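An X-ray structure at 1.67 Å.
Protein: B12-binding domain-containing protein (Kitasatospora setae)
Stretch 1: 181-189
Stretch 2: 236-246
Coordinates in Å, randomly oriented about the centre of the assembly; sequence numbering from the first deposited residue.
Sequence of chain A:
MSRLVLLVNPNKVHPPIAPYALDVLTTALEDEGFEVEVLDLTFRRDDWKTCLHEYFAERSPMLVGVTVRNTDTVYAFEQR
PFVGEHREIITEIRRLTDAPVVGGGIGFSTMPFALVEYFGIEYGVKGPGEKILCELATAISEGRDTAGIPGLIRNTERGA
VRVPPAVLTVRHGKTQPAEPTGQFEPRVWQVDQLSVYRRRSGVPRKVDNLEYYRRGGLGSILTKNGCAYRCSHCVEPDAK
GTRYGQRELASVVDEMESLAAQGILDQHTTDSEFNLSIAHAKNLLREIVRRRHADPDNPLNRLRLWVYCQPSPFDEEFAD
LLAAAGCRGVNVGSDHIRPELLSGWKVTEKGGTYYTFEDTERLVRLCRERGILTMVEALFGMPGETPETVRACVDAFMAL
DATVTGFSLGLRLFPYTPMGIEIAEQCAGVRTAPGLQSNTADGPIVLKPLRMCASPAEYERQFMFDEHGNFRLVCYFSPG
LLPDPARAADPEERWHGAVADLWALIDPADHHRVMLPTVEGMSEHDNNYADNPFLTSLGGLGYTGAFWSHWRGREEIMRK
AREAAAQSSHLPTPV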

# COMPACT_ATOMS: atom_id res chain seq x y z
N THR A 181 -8.33 18.49 -8.20
CA THR A 181 -7.45 17.38 -7.88
C THR A 181 -8.21 16.13 -7.48
O THR A 181 -7.60 15.06 -7.37
N GLY A 182 -9.51 16.24 -7.23
CA GLY A 182 -10.27 15.13 -6.68
C GLY A 182 -9.80 14.68 -5.31
O GLY A 182 -10.06 13.53 -4.93
N GLN A 183 -9.14 15.54 -4.56
CA GLN A 183 -8.54 15.13 -3.30
C GLN A 183 -9.59 14.92 -2.21
O GLN A 183 -10.63 15.60 -2.17
N PHE A 184 -9.32 13.94 -1.34
CA PHE A 184 -10.06 13.70 -0.10
C PHE A 184 -11.57 13.62 -0.33
O PHE A 184 -12.36 14.24 0.37
N GLU A 185 -11.96 12.82 -1.32
CA GLU A 185 -13.35 12.46 -1.56
C GLU A 185 -13.65 11.12 -0.90
O GLU A 185 -12.75 10.31 -0.67
N PRO A 186 -14.92 10.85 -0.58
CA PRO A 186 -15.24 9.54 0.04
C PRO A 186 -14.98 8.36 -0.88
O PRO A 186 -14.50 7.32 -0.42
N ARG A 187 -15.31 8.50 -2.17
CA ARG A 187 -15.11 7.50 -3.22
C ARG A 187 -15.91 6.22 -2.99
O ARG A 187 -15.67 5.22 -3.69
N VAL A 188 -16.88 6.22 -2.08
CA VAL A 188 -17.69 5.03 -1.84
C VAL A 188 -18.43 4.62 -3.11
O VAL A 188 -18.57 3.42 -3.40
N TRP A 189 -18.90 5.60 -3.90
CA TRP A 189 -19.63 5.27 -5.12
C TRP A 189 -18.77 4.52 -6.13
O TRP A 189 -19.32 3.87 -7.03
N GLU A 236 -3.57 7.24 2.46
CA GLU A 236 -4.70 6.37 2.14
C GLU A 236 -6.07 7.06 2.20
O GLU A 236 -6.93 6.74 1.37
N PRO A 237 -6.34 7.98 3.13
CA PRO A 237 -7.63 8.69 3.04
C PRO A 237 -7.83 9.33 1.68
O PRO A 237 -8.92 9.22 1.10
N ASP A 238 -6.80 9.96 1.13
CA ASP A 238 -6.96 10.57 -0.18
C ASP A 238 -6.95 9.52 -1.29
O ASP A 238 -7.80 9.55 -2.19
N ALA A 239 -5.97 8.62 -1.26
CA ALA A 239 -5.75 7.74 -2.40
C ALA A 239 -6.75 6.59 -2.46
O ALA A 239 -7.02 6.06 -3.55
N LYS A 240 -7.30 6.17 -1.32
CA LYS A 240 -8.35 5.16 -1.30
C LYS A 240 -9.74 5.77 -1.18
O LYS A 240 -10.68 5.31 -1.85
N GLY A 241 -9.91 6.77 -0.33
CA GLY A 241 -11.22 7.35 -0.08
C GLY A 241 -11.36 7.61 1.40
O GLY A 241 -10.82 6.88 2.24
N THR A 242 -12.10 8.66 1.74
CA THR A 242 -12.21 9.15 3.11
C THR A 242 -13.39 8.56 3.87
O THR A 242 -13.59 8.94 5.03
N ARG A 243 -14.18 7.69 3.26
CA ARG A 243 -15.29 7.03 3.93
C ARG A 243 -15.29 5.55 3.57
O ARG A 243 -14.71 5.14 2.56
N TYR A 244 -15.94 4.75 4.41
CA TYR A 244 -15.89 3.30 4.25
C TYR A 244 -16.89 2.85 3.20
O TYR A 244 -18.10 3.10 3.32
N GLY A 245 -16.39 2.20 2.16
CA GLY A 245 -17.22 1.44 1.24
C GLY A 245 -17.16 -0.01 1.67
O GLY A 245 -16.21 -0.72 1.33
N GLN A 246 -18.14 -0.44 2.47
CA GLN A 246 -18.13 -1.77 3.06
C GLN A 246 -18.64 -2.80 2.07
O GLN A 246 -19.70 -2.60 1.46

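Asp 238 and Arg 187 carry most of the polar bookkeeping. Asp 238, chi1 t, swings its carboxylate to the loop, where OD1 accepts from Phe 184 N at 2.9 Å and forms a salt bridge with Arg 187 NH2 at 3.3 Å; OD2 is satisfied elsewhere in the structure. Arg 187 (m, t, t) extends to the helix backbone at Asp 238. Its NH2 donates to Asp 238 O at 2.8 Å, and NE adds a weak bond to that same oxygen at 3.0 Å. Within its own loop, NH1 and NH2 reach Gly 182 O at 3.0 and 2.7 Å, and NH1 pairs with Glu 185 OE1 at 3.1 Å, so every guanidinium nitrogen is used.

Phe 184, chi1 m, lays one ring face over Asp 238 CB, 4.0 Å from the ring centroid, with Thr 242 CG2 at its edge. Thr 242, chi1 p, donates its N to Glu 185 O at 3.0 Å; a water joins its OG1 (2.6 Å) to Phe 184 O (2.7 Å). Gly 241 fits because a CB there would clash with Pro 186 O. Farther along, Val 188, chi1 t, points toward stretch 2, its CG2 3.6 Å from Tyr 244 O, while a second water bridges Pro 186 O (2.9 Å) and Arg 243 O (2.7 Å).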

# COMPACT_ATOMS: atom_id res chain seq x y z
CB THR A 181 -6.51 17.75 -6.73
OG1 THR A 181 -7.29 17.99 -5.55
CG2 THR A 181 -5.69 18.99 -7.08
CB GLN A 183 -7.52 16.17 -2.83
CG GLN A 183 -8.11 17.50 -2.45
CD GLN A 183 -7.04 18.51 -2.12
OE1 GLN A 183 -6.72 18.75 -0.96
NE2 GLN A 183 -6.47 19.11 -3.15
CB PHE A 184 -9.72 14.77 0.95
CG PHE A 184 -8.28 14.78 1.36
CD1 PHE A 184 -7.78 13.78 2.19
CD2 PHE A 184 -7.43 15.78 0.94
CE1 PHE A 184 -6.45 13.79 2.58
CE2 PHE A 184 -6.09 15.79 1.32
CZ PHE A 184 -5.61 14.79 2.14
CB GLU A 185 -13.63 12.37 -3.06
CG GLU A 185 -13.46 13.70 -3.80
CD GLU A 185 -13.55 13.56 -5.32
OE1 GLU A 185 -13.65 12.41 -5.80
OE2 GLU A 185 -13.51 14.59 -6.02
CB PRO A 186 -16.73 9.68 0.38
CG PRO A 186 -16.96 11.17 0.51
CD PRO A 186 -16.07 11.77 -0.55
CB ARG A 187 -13.62 7.16 -3.40
CG ARG A 187 -12.76 8.42 -3.56
CD ARG A 187 -11.34 8.13 -4.08
NE ARG A 187 -10.43 9.14 -3.58
CZ ARG A 187 -10.35 10.38 -4.07
NH1 ARG A 187 -11.10 10.74 -5.10
NH2 ARG A 187 -9.51 11.25 -3.53
CB VAL A 188 -18.67 5.27 -0.67
CG1 VAL A 188 -19.61 4.08 -0.51
CG2 VAL A 188 -17.89 5.50 0.61
CB TRP A 189 -20.19 6.55 -5.78
CG TRP A 189 -19.15 7.47 -6.38
CD1 TRP A 189 -18.55 8.53 -5.78
CD2 TRP A 189 -18.62 7.41 -7.72
NE1 TRP A 189 -17.67 9.13 -6.65
CE2 TRP A 189 -17.70 8.46 -7.84
CE3 TRP A 189 -18.84 6.57 -8.81
CZ2 TRP A 189 -16.99 8.69 -9.02
CZ3 TRP A 189 -18.13 6.80 -9.98
CH2 TRP A 189 -17.22 7.85 -10.08
CB GLU A 236 -4.69 5.13 3.04
CG GLU A 236 -3.38 4.36 2.89
CD GLU A 236 -3.43 2.94 3.41
OE1 GLU A 236 -4.54 2.35 3.49
OE2 GLU A 236 -2.34 2.42 3.74
CB PRO A 237 -7.54 9.72 4.18
CG PRO A 237 -6.68 9.04 5.20
CD PRO A 237 -5.64 8.29 4.40
CB ASP A 238 -5.87 11.59 -0.45
CG ASP A 238 -5.88 12.03 -1.89
OD1 ASP A 238 -6.85 12.72 -2.27
OD2 ASP A 238 -4.95 11.67 -2.64
CB ALA A 239 -4.32 7.19 -2.37
CB LYS A 240 -8.13 4.18 -0.14
CG LYS A 240 -6.74 3.59 -0.07
CD LYS A 240 -6.45 2.66 -1.25
CE LYS A 240 -7.28 1.39 -1.21
NZ LYS A 240 -6.68 0.32 -2.06
CB THR A 242 -12.36 10.68 3.11
OG1 THR A 242 -13.56 11.03 2.40
CG2 THR A 242 -11.17 11.33 2.43
CB ARG A 243 -16.64 7.67 3.55
CG ARG A 243 -16.79 9.12 4.01
CD ARG A 243 -16.79 9.24 5.53
NE ARG A 243 -16.94 10.63 5.94
CZ ARG A 243 -15.93 11.42 6.31
NH1 ARG A 243 -14.69 10.94 6.34
NH2 ARG A 243 -16.16 12.68 6.67
CB TYR A 244 -16.13 2.61 5.59
CG TYR A 244 -15.02 2.97 6.55
CD1 TYR A 244 -13.73 2.52 6.33
CD2 TYR A 244 -15.24 3.82 7.63
CE1 TYR A 244 -12.70 2.87 7.17
CE2 TYR A 244 -14.21 4.17 8.48
CZ TYR A 244 -12.94 3.70 8.24
OH TYR A 244 -11.90 4.04 9.07
CB GLN A 246 -18.99 -1.80 4.32
CG GLN A 246 -18.55 -0.86 5.43
CD GLN A 246 -19.49 -0.89 6.62
OE1 GLN A 246 -20.59 -1.44 6.54
NE2 GLN A 246 -19.07 -0.30 7.73
O HOH W 1 -14.26 13.56 2.14
O HOH W 2 -14.57 4.42 -0.00